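Local coordinates for GH127 beta-L-arabinofuranoside (Geobacillus stearothermophilus, PDB 4QK0), which probably hydrolyses beta-L-arabinofuranosidic bonds to release L-arabinose, as a glycoside hydrolase of family 127, at residues 120-125 / 136-141; 294-299 / 342-347; 303-308 / 323-328. One frame throughout, in Å; residues are numbered along the deposited sequence.

Contact 1: residues 120-125 / 136-141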
loop_
_atom_site.group_PDB
_atom_site.type_symbol
_atom_site.label_atom_id
_atom_site.label_comp_id
_atom_site.label_asym_id
_atom_site.label_seq_id
_atom_site.Cartn_x
_atom_site.Cartn_y
_atom_site.Cartn_z
ATOM N N ASN A 120 16.461 -35.891 4.081
ATOM C CA ASN A 120 15.333 -34.992 3.768
ATOM C C ASN A 120 14.050 -35.768 3.923
ATOM O O ASN A 120 13.826 -36.737 3.188
ATOM C CB ASN A 120 15.461 -34.441 2.355
ATOM C CG ASN A 120 14.383 -33.417 2.026
ATOM O OD1 ASN A 120 13.229 -33.759 1.801
ATOM N ND2 ASN A 120 14.766 -32.156 1.999
ATOM N N THR A 121 13.220 -35.354 4.877
ATOM C CA THR A 121 12.013 -36.116 5.176
ATOM C C THR A 121 10.992 -36.073 4.064
ATOM O O THR A 121 10.432 -37.110 3.687
ATOM C CB THR A 121 11.381 -35.693 6.493
ATOM O OG1 THR A 121 11.036 -34.309 6.427
ATOM C CG2 THR A 121 12.340 -35.929 7.632
ATOM N N TYR A 122 10.812 -34.910 3.448
ATOM C CA TYR A 122 9.822 -34.772 2.405
ATOM C C TYR A 122 10.074 -35.683 1.229
ATOM O O TYR A 122 9.161 -36.344 0.723
ATOM C CB TYR A 122 9.801 -33.327 1.944
ATOM C CG TYR A 122 8.809 -33.026 0.832
ATOM C CD1 TYR A 122 9.186 -33.134 -0.482
ATOM C CD2 TYR A 122 7.499 -32.605 1.115
ATOM C CE1 TYR A 122 8.284 -32.868 -1.511
ATOM C CE2 TYR A 122 6.592 -32.320 0.102
ATOM C CZ TYR A 122 6.996 -32.461 -1.210
ATOM O OH TYR A 122 6.127 -32.251 -2.232
ATOM N N TYR A 123 11.324 -35.730 0.772
ATOM C CA TYR A 123 11.700 -36.635 -0.352
ATOM C C TYR A 123 12.053 -38.061 0.051
ATOM O O TYR A 123 12.448 -38.839 -0.762
ATOM C CB TYR A 123 12.853 -36.033 -1.120
ATOM C CG TYR A 123 12.412 -34.907 -2.008
ATOM C CD1 TYR A 123 11.639 -35.153 -3.129
ATOM C CD2 TYR A 123 12.730 -33.594 -1.695
ATOM C CE1 TYR A 123 11.240 -34.111 -3.954
ATOM C CE2 TYR A 123 12.353 -32.560 -2.495
ATOM C CZ TYR A 123 11.590 -32.816 -3.598
ATOM O OH TYR A 123 11.244 -31.762 -4.396
ATOM N N THR A 124 11.980 -38.368 1.320
ATOM C CA THR A 124 12.074 -39.754 1.768
ATOM C C THR A 124 10.691 -40.346 1.971
ATOM O O THR A 124 10.465 -41.446 1.562
ATOM C CB THR A 124 12.841 -39.877 3.080
ATOM O OG1 THR A 124 14.188 -39.379 2.886
ATOM C CG2 THR A 124 12.868 -41.325 3.537
ATOM N N ILE A 125 9.748 -39.568 2.482
ATOM C CA ILE A 125 8.409 -40.075 2.790
ATOM C C ILE A 125 7.371 -39.731 1.733
ATOM O O ILE A 125 6.685 -40.596 1.210
ATOM C CB ILE A 125 7.903 -39.421 4.047
ATOM C CG1 ILE A 125 8.733 -39.842 5.231
ATOM C CG2 ILE A 125 6.438 -39.738 4.242
ATOM C CD1 ILE A 125 8.563 -38.888 6.381
ATOM N N ARG A 136 14.257 -24.809 -7.220
ATOM C CA ARG A 136 13.715 -23.435 -7.200
ATOM C C ARG A 136 12.809 -23.237 -5.983
ATOM O O ARG A 136 12.891 -22.216 -5.331
ATOM C CB ARG A 136 12.908 -23.142 -8.461
ATOM C CG ARG A 136 12.562 -21.670 -8.596
ATOM C CD ARG A 136 11.515 -21.434 -9.681
ATOM N NE ARG A 136 10.283 -22.086 -9.334
ATOM C CZ ARG A 136 9.295 -22.353 -10.180
ATOM N NH1 ARG A 136 9.408 -22.015 -11.449
ATOM N NH2 ARG A 136 8.195 -23.007 -9.747
ATOM N N ASP A 137 12.011 -24.252 -5.653
ATOM C CA ASP A 137 10.997 -24.115 -4.616
ATOM C C ASP A 137 11.166 -24.982 -3.395
ATOM O O ASP A 137 10.728 -24.574 -2.329
ATOM C CB ASP A 137 9.595 -24.475 -5.174
ATOM C CG ASP A 137 9.198 -23.616 -6.373
ATOM O OD1 ASP A 137 9.671 -22.461 -6.489
ATOM O OD2 ASP A 137 8.420 -24.123 -7.194
ATOM N N ASN A 138 11.734 -26.183 -3.516
ATOM C CA ASN A 138 11.604 -27.123 -2.394
ATOM C C ASN A 138 12.737 -27.180 -1.343
ATOM O O ASN A 138 12.697 -28.044 -0.469
ATOM C CB ASN A 138 11.234 -28.472 -2.899
ATOM C CG ASN A 138 9.858 -28.487 -3.529
ATOM O OD1 ASN A 138 9.133 -27.516 -3.480
ATOM N ND2 ASN A 138 9.509 -29.586 -4.121
ATOM N N HIS A 139 13.669 -26.226 -1.356
ATOM C CA HIS A 139 14.511 -25.910 -0.181
ATOM C C HIS A 139 15.439 -27.040 0.340
ATOM O O HIS A 139 15.874 -27.011 1.470
ATOM C CB HIS A 139 13.630 -25.464 0.977
ATOM C CG HIS A 139 13.047 -24.107 0.819
ATOM N ND1 HIS A 139 12.151 -23.801 -0.184
ATOM C CD2 HIS A 139 13.130 -23.007 1.603
ATOM C CE1 HIS A 139 11.723 -22.558 -0.018
ATOM N NE2 HIS A 139 12.339 -22.045 1.033
ATOM N N GLU A 140 15.711 -28.029 -0.495
ATOM C CA GLU A 140 16.554 -29.162 -0.128
ATOM C C GLU A 140 17.900 -28.701 0.388
ATOM O O GLU A 140 18.339 -29.095 1.495
ATOM C CB GLU A 140 16.740 -30.106 -1.309
ATOM C CG GLU A 140 15.576 -31.035 -1.576
ATOM C CD GLU A 140 15.690 -31.722 -2.951
ATOM O OE1 GLU A 140 15.864 -32.982 -2.997
ATOM O OE2 GLU A 140 15.584 -30.986 -3.967
ATOM N N LEU A 141 18.581 -27.857 -0.402
ATOM C CA LEU A 141 19.905 -27.354 -0.002
ATOM C C LEU A 141 19.800 -26.389 1.178
ATOM O O LEU A 141 20.673 -26.348 2.046
ATOM C CB LEU A 141 20.630 -26.699 -1.178
ATOM C CG LEU A 141 20.878 -27.645 -2.319
ATOM C CD1 LEU A 141 21.566 -26.906 -3.439
ATOM C CD2 LEU A 141 21.711 -28.862 -1.908
HETATM O O HOH W 1 17.644 -31.498 2.547
HETATM O O HOH W 2 13.053 -29.842 1.488
HETATM O O HOH W 3 13.681 -31.100 -5.474
#
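The starts of two helices of the GH127 catalytic domain meet here: the short helix 122-126, led in by Asn120, and helix 140-158, whose N-cap position is held by His139. Asn120 works in both directions. Its CG is anti to the backbone N, and OD1 accepts from Tyr123 N at 2.9 Å, in the carbonyl plane, as a capping bond. Its ND2 faces the other segment and gives its two N-H groups to two waters, which donate in turn to Glu140 O and Asn138 O. The direct link is at the tip of Tyr123, where Asn138 ND2 donates to Tyr123 OH over 2.8 Å, almost straight (173°) and within the amide plane. The two side chains cross at about a right angle, with the ring and amide planes 41° apart. Glu140, extended beyond CG, crosses the CD2-CE2 side of the same ring at about a right angle, with its CD 3.5 Å from Tyr123 CE2 and the carboxylate plane tilted 36° to the ring. A third water lies 2.7 Å from Tyr123 OH and donates to Glu140 OE2 in a short bond of 2.4 Å. Tyr122 puts CD1 over the centre of the Tyr123 ring, 3.7 Å above its plane. The phenol is thus fixed by its ring packing and by an amide donor and a water at its oxygen. Both oxygens of the buried Glu140 carboxylate are hydrogen-bonded, OE1 to Tyr118 OH and Trp132 N, which would favour its ionised form; one direct amide-to-phenol bond and three water bridges join the two segments.

Contact 2: residues 294-299 / 342-347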
loop_
_atom_site.group_PDB
_atom_site.type_symbol
_atom_site.label_atom_id
_atom_site.label_comp_id
_atom_site.label_asym_id
_atom_site.label_seq_id
_atom_site.Cartn_x
_atom_site.Cartn_y
_atom_site.Cartn_z
ATOM N N THR A 294 29.677 -2.918 -3.190
ATOM C CA THR A 294 28.711 -2.178 -3.965
ATOM C C THR A 294 27.307 -2.521 -3.438
ATOM O O THR A 294 26.499 -1.640 -3.260
ATOM C CB THR A 294 28.833 -2.558 -5.442
ATOM O OG1 THR A 294 30.104 -2.094 -5.893
ATOM C CG2 THR A 294 27.753 -1.921 -6.301
ATOM N N LEU A 295 27.077 -3.792 -3.145
ATOM C CA LEU A 295 25.794 -4.204 -2.624
ATOM C C LEU A 295 25.574 -3.708 -1.213
ATOM O O LEU A 295 24.482 -3.279 -0.890
ATOM C CB LEU A 295 25.639 -5.699 -2.707
ATOM C CG LEU A 295 25.468 -6.169 -4.160
ATOM C CD1 LEU A 295 25.829 -7.628 -4.311
ATOM C CD2 LEU A 295 24.046 -5.979 -4.631
ATOM N N TRP A 296 26.623 -3.708 -0.395
ATOM C CA TRP A 296 26.552 -3.165 0.932
ATOM C C TRP A 296 26.121 -1.726 0.933
ATOM O O TRP A 296 25.296 -1.307 1.746
ATOM C CB TRP A 296 27.917 -3.233 1.619
ATOM C CG TRP A 296 27.925 -2.512 2.901
ATOM C CD1 TRP A 296 28.365 -1.276 3.139
ATOM C CD2 TRP A 296 27.405 -2.998 4.123
ATOM N NE1 TRP A 296 28.165 -0.946 4.443
ATOM C CE2 TRP A 296 27.582 -1.999 5.069
ATOM C CE3 TRP A 296 26.849 -4.205 4.504
ATOM C CZ2 TRP A 296 27.234 -2.148 6.368
ATOM C CZ3 TRP A 296 26.466 -4.370 5.769
ATOM C CH2 TRP A 296 26.646 -3.332 6.719
ATOM N N GLU A 297 26.771 -0.930 0.126
ATOM C CA GLU A 297 26.419 0.476 0.016
ATOM C C GLU A 297 24.976 0.640 -0.471
ATOM O O GLU A 297 24.264 1.488 0.026
ATOM C CB GLU A 297 27.371 1.192 -0.953
ATOM C CG GLU A 297 28.804 1.288 -0.381
ATOM C CD GLU A 297 28.930 2.251 0.811
ATOM O OE1 GLU A 297 28.673 3.469 0.610
ATOM O OE2 GLU A 297 29.263 1.824 1.956
ATOM N N ASN A 298 24.546 -0.170 -1.442
ATOM C CA ASN A 298 23.212 -0.033 -1.929
ATOM C C ASN A 298 22.187 -0.372 -0.817
ATOM O O ASN A 298 21.213 0.360 -0.608
ATOM C CB ASN A 298 22.965 -0.907 -3.107
ATOM C CG ASN A 298 21.569 -0.665 -3.708
ATOM O OD1 ASN A 298 20.703 -1.542 -3.721
ATOM N ND2 ASN A 298 21.385 0.526 -4.279
ATOM N N VAL A 299 22.391 -1.483 -0.114
ATOM C CA VAL A 299 21.429 -1.900 0.915
ATOM C C VAL A 299 21.397 -0.863 2.038
ATOM O O VAL A 299 20.330 -0.395 2.399
ATOM C CB VAL A 299 21.768 -3.273 1.506
ATOM C CG1 VAL A 299 20.936 -3.526 2.724
ATOM C CG2 VAL A 299 21.515 -4.333 0.495
ATOM N N PHE A 342 24.255 -11.219 10.288
ATOM C CA PHE A 342 25.192 -12.235 9.791
ATOM C C PHE A 342 26.094 -11.625 8.710
ATOM O O PHE A 342 27.297 -11.873 8.697
ATOM C CB PHE A 342 24.519 -13.468 9.193
ATOM C CG PHE A 342 23.605 -14.227 10.129
ATOM C CD1 PHE A 342 23.823 -14.266 11.500
ATOM C CD2 PHE A 342 22.522 -14.929 9.616
ATOM C CE1 PHE A 342 22.971 -14.991 12.342
ATOM C CE2 PHE A 342 21.664 -15.674 10.459
ATOM C CZ PHE A 342 21.902 -15.707 11.824
ATOM N N TRP A 343 25.502 -10.878 7.798
ATOM C CA TRP A 343 26.242 -10.269 6.714
ATOM C C TRP A 343 27.309 -9.341 7.258
ATOM O O TRP A 343 28.464 -9.426 6.835
ATOM C CB TRP A 343 25.317 -9.496 5.832
ATOM C CG TRP A 343 25.942 -8.959 4.617
ATOM C CD1 TRP A 343 27.091 -9.392 4.016
ATOM C CD2 TRP A 343 25.421 -7.928 3.771
ATOM N NE1 TRP A 343 27.307 -8.691 2.867
ATOM C CE2 TRP A 343 26.299 -7.797 2.677
ATOM C CE3 TRP A 343 24.276 -7.131 3.814
ATOM C CZ2 TRP A 343 26.094 -6.851 1.637
ATOM C CZ3 TRP A 343 24.067 -6.193 2.787
ATOM C CH2 TRP A 343 24.962 -6.070 1.709
ATOM N N THR A 344 26.955 -8.511 8.230
ATOM C CA THR A 344 27.899 -7.540 8.743
ATOM C C THR A 344 29.139 -8.227 9.318
ATOM O O THR A 344 30.252 -7.733 9.219
ATOM C CB THR A 344 27.299 -6.639 9.845
ATOM O OG1 THR A 344 26.814 -7.451 10.928
ATOM C CG2 THR A 344 26.132 -5.817 9.288
ATOM N N ARG A 345 28.938 -9.344 9.966
ATOM C CA ARG A 345 30.043 -10.048 10.540
ATOM C C ARG A 345 31.049 -10.493 9.467
ATOM O O ARG A 345 32.214 -10.412 9.702
ATOM C CB ARG A 345 29.550 -11.230 11.355
ATOM C CG ARG A 345 30.588 -11.752 12.339
ATOM C CD ARG A 345 30.056 -13.024 12.939
ATOM N NE ARG A 345 31.055 -13.800 13.639
ATOM C CZ ARG A 345 30.819 -14.998 14.162
ATOM N NH1 ARG A 345 29.610 -15.555 14.076
ATOM N NH2 ARG A 345 31.791 -15.642 14.780
ATOM N N ARG A 346 30.589 -11.001 8.328
ATOM C CA ARG A 346 31.476 -11.354 7.246
ATOM C C ARG A 346 32.093 -10.133 6.599
ATOM O O ARG A 346 33.231 -10.198 6.099
ATOM C CB ARG A 346 30.764 -12.164 6.177
ATOM C CG ARG A 346 30.318 -13.528 6.657
ATOM C CD ARG A 346 31.491 -14.390 7.081
ATOM N NE ARG A 346 31.159 -15.804 7.176
ATOM C CZ ARG A 346 32.027 -16.767 7.490
ATOM N NH1 ARG A 346 33.291 -16.463 7.734
ATOM N NH2 ARG A 346 31.629 -18.050 7.589
HETATM N N MSE A 347 31.344 -9.027 6.535
HETATM C CA MSE A 347 31.923 -7.809 5.932
HETATM C C MSE A 347 33.081 -7.388 6.801
HETATM O O MSE A 347 34.084 -6.936 6.303
HETATM C CB MSE A 347 30.971 -6.645 5.793
HETATM C CG MSE A 347 29.834 -6.865 4.789
HETATM SE SE MSE A 347 30.458 -7.145 2.965
HETATM C CE MSE A 347 31.115 -5.347 2.522
#
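Trp296 and Trp343 both swing CG anti to their backbone N (chi1 172° in Trp296), which sends the two indoles out from their helices and across the gap between them, where they cross obliquely. The six-membered ring of Trp296 turns its edge to the face of that of Trp343 in a T-shaped (edge-to-face) pair, with centroids 5.0 Å apart and planes at 71°. Trp296 CE3 stands over the Trp343 face, offset toward the rim, 3.8 Å from Trp343 CZ3. The far end of the Trp343 indole reaches the opposing backbone: CH2 comes within 3.4 Å of Trp296 CA, a close fit, and the Leu295 carbonyl carbon lies at the ring edge near its plane. Val299 meets the same rim tip to tip, its CG2 3.9 Å from Trp343 CZ3. These are helices 286-302 and 334-350 of the mainly helical catalytic domain, an (alpha/alpha)6 barrel in this family; their segment axes run at 138°, oblique, nearer antiparallel than parallel, and come no closer than 12.3 Å, a wide spacing that the indoles bridge. Thr344 directs OG1 back to Val341 O of its own helix, which turns the methyl CG2 outward to the edge of the Trp296 ring, 3.6 Å from its CH2. Selenomethionine Met347, bent at both chi2 and chi3, folds its methyl CE against Trp296 CB at 3.9 Å. Around the pair, Trp296 packs on Val359 of helix 354-365, while Trp343 also touches Leu270 and Thr274 of helix 266-283.

Contact 3: residues 303-308 / 323-328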
loop_
_atom_site.group_PDB
_atom_site.type_symbol
_atom_site.label_atom_id
_atom_site.label_comp_id
_atom_site.label_asym_id
_atom_site.label_seq_id
_atom_site.Cartn_x
_atom_site.Cartn_y
_atom_site.Cartn_z
ATOM N N GLN A 303 18.480 1.283 0.860
ATOM C CA GLN A 303 17.321 0.384 1.032
ATOM C C GLN A 303 17.208 -0.218 2.417
ATOM O O GLN A 303 16.782 -1.341 2.574
ATOM C CB GLN A 303 17.288 -0.699 -0.007
ATOM C CG GLN A 303 17.207 -0.154 -1.433
ATOM C CD GLN A 303 16.853 -1.260 -2.411
ATOM O OE1 GLN A 303 15.733 -1.765 -2.430
ATOM N NE2 GLN A 303 17.855 -1.726 -3.170
HETATM N N MSE A 304 17.544 0.560 3.424
HETATM C CA MSE A 304 17.493 0.118 4.777
HETATM C C MSE A 304 16.745 1.104 5.629
HETATM O O MSE A 304 16.970 2.291 5.524
HETATM C CB MSE A 304 18.921 0.001 5.343
HETATM C CG MSE A 304 18.930 -0.552 6.727
HETATM SE SE MSE A 304 20.744 -0.598 7.565
HETATM C CE MSE A 304 21.055 1.273 7.789
ATOM N N TYR A 305 15.894 0.591 6.536
ATOM C CA TYR A 305 15.147 1.431 7.482
ATOM C C TYR A 305 16.024 1.851 8.638
ATOM O O TYR A 305 16.985 1.183 8.984
ATOM C CB TYR A 305 13.921 0.646 7.993
ATOM C CG TYR A 305 12.798 0.463 6.930
ATOM C CD1 TYR A 305 11.865 1.458 6.717
ATOM C CD2 TYR A 305 12.694 -0.683 6.201
ATOM C CE1 TYR A 305 10.857 1.314 5.778
ATOM C CE2 TYR A 305 11.700 -0.829 5.254
ATOM C CZ TYR A 305 10.751 0.186 5.066
ATOM O OH TYR A 305 9.765 0.040 4.072
ATOM N N ILE A 306 15.624 2.886 9.337
ATOM C CA ILE A 306 16.429 3.389 10.396
ATOM C C ILE A 306 16.583 2.353 11.543
ATOM O O ILE A 306 17.517 2.431 12.300
ATOM C CB ILE A 306 15.908 4.734 10.910
ATOM C CG1 ILE A 306 16.926 5.407 11.820
ATOM C CG2 ILE A 306 14.567 4.549 11.605
ATOM C CD1 ILE A 306 16.547 6.794 12.294
ATOM N N THR A 307 15.671 1.410 11.618
ATOM C CA THR A 307 15.687 0.348 12.579
ATOM C C THR A 307 16.628 -0.827 12.210
ATOM O O THR A 307 16.744 -1.790 12.975
ATOM C CB THR A 307 14.276 -0.257 12.689
ATOM O OG1 THR A 307 13.817 -0.620 11.386
ATOM C CG2 THR A 307 13.331 0.744 13.293
ATOM N N GLY A 308 17.263 -0.769 11.048
ATOM C CA GLY A 308 17.989 -1.913 10.541
ATOM C C GLY A 308 17.086 -2.885 9.803
ATOM O O GLY A 308 17.525 -3.886 9.308
ATOM N N PHE A 323 15.660 4.295 -1.989
ATOM C CA PHE A 323 14.988 5.322 -1.261
ATOM C C PHE A 323 13.456 5.092 -1.056
ATOM O O PHE A 323 12.806 5.981 -0.527
ATOM C CB PHE A 323 15.225 6.685 -1.891
ATOM C CG PHE A 323 16.671 7.068 -2.042
ATOM C CD1 PHE A 323 17.484 7.263 -0.932
ATOM C CD2 PHE A 323 17.193 7.327 -3.304
ATOM C CE1 PHE A 323 18.787 7.706 -1.083
ATOM C CE2 PHE A 323 18.513 7.771 -3.464
ATOM C CZ PHE A 323 19.312 7.934 -2.346
ATOM N N ASP A 324 12.920 3.939 -1.472
ATOM C CA ASP A 324 11.512 3.559 -1.274
ATOM C C ASP A 324 11.353 2.838 0.050
ATOM O O ASP A 324 11.497 1.627 0.156
ATOM C CB ASP A 324 11.005 2.687 -2.438
ATOM C CG ASP A 324 9.532 2.245 -2.265
ATOM O OD1 ASP A 324 8.731 3.045 -1.802
ATOM O OD2 ASP A 324 9.180 1.102 -2.590
ATOM N N LEU A 325 11.100 3.612 1.071
ATOM C CA LEU A 325 11.105 3.102 2.444
ATOM C C LEU A 325 9.887 3.558 3.240
ATOM O O LEU A 325 9.999 4.313 4.217
ATOM C CB LEU A 325 12.366 3.619 3.128
ATOM C CG LEU A 325 13.636 2.999 2.548
ATOM C CD1 LEU A 325 14.831 3.788 3.017
ATOM C CD2 LEU A 325 13.793 1.529 2.930
ATOM N N PRO A 326 8.710 3.115 2.807
ATOM C CA PRO A 326 7.441 3.518 3.422
ATOM C C PRO A 326 7.343 2.884 4.792
ATOM O O PRO A 326 7.738 1.741 4.971
ATOM C CB PRO A 326 6.392 2.973 2.482
ATOM C CG PRO A 326 7.063 1.757 1.869
ATOM C CD PRO A 326 8.500 2.223 1.675
ATOM N N ASN A 327 6.809 3.633 5.746
ATOM C CA ASN A 327 6.788 3.202 7.131
ATOM C C ASN A 327 5.601 2.302 7.516
ATOM O O ASN A 327 5.715 1.451 8.420
ATOM C CB ASN A 327 6.855 4.434 8.016
ATOM C CG ASN A 327 8.192 5.167 7.871
ATOM O OD1 ASN A 327 9.237 4.549 7.996
ATOM N ND2 ASN A 327 8.172 6.478 7.592
ATOM N N ASP A 328 4.492 2.501 6.835
ATOM C CA ASP A 328 3.209 1.896 7.208
ATOM C C ASP A 328 3.031 0.618 6.458
ATOM O O ASP A 328 2.391 -0.313 6.970
ATOM C CB ASP A 328 2.022 2.868 6.974
ATOM C CG ASP A 328 1.984 3.448 5.546
ATOM O OD1 ASP A 328 2.968 3.352 4.787
ATOM O OD2 ASP A 328 0.947 4.055 5.189
#
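Tyr305 leaves its backbone with CG anti to the carbonyl carbon (chi1 -72°), so that the ring, starting from a CB that does not aim at 323-328, ends up lying against that segment. Beyond CB and CG, the ring takes Leu325 CD2 over its face in a CH-pi contact, the methyl 3.9 Å from the Tyr305 ring centroid and only 8° off the normal. The two side chains slide past each other in opposite directions, so Leu325 CB comes to lie 3.8 Å from Tyr305 CE1. That edge carbon also meets backbone oxygens: Leu325 O is 3.5 Å from Tyr305 CE1, and Pro326 O sits near the ring plane. At the tip, Tyr305 OH donates to Pro326 O at 2.8 Å, in the carbonyl plane and on a lone pair (139° at the oxygen); Pro326 CD flanks the same hydroxyl oxygen. The buried phenol thereby satisfies a carbonyl of a segment without regular structure. The other methyl of Leu325, CD1, packs against the backbone of 303-308, 3.6 Å from Met304 O. Tyr305 also opens a type I turn closed by Gly308 N bonding to Tyr305 O. The segments belong to the connection between helices 286-302 and 334-350, at the dimer interface: Tyr613 of the second subunit bonds to Met304 O and packs on Leu325, and Arg394 of that subunit forms a salt bridge with Asp324. Selenomethionine Met304 rests on helix 354-365, Ile306 on strand 641-647, and Asn327 on strands 386-387 and 641-647.

All three contacts are buried, at different depths of the catalytic domain. Contact 2 lies nearest the chain centre and is purely apolar, aromatic packing between two helices. Contact 3 is nested in the connection between those same helices and touches contact 2, Gln303 NE2 being 2.9 Å from Asn298 OD1, a probable hydrogen bond; it mixes a CH-pi contact with a hydrogen bond to a backbone carbonyl and borders the second subunit. Contact 1 is peripheral, its centre about 25 Å from that of the chain and 30 Å from that of contact 2, and joins different helices through amide, carboxylate and water, with no other subunit touching it.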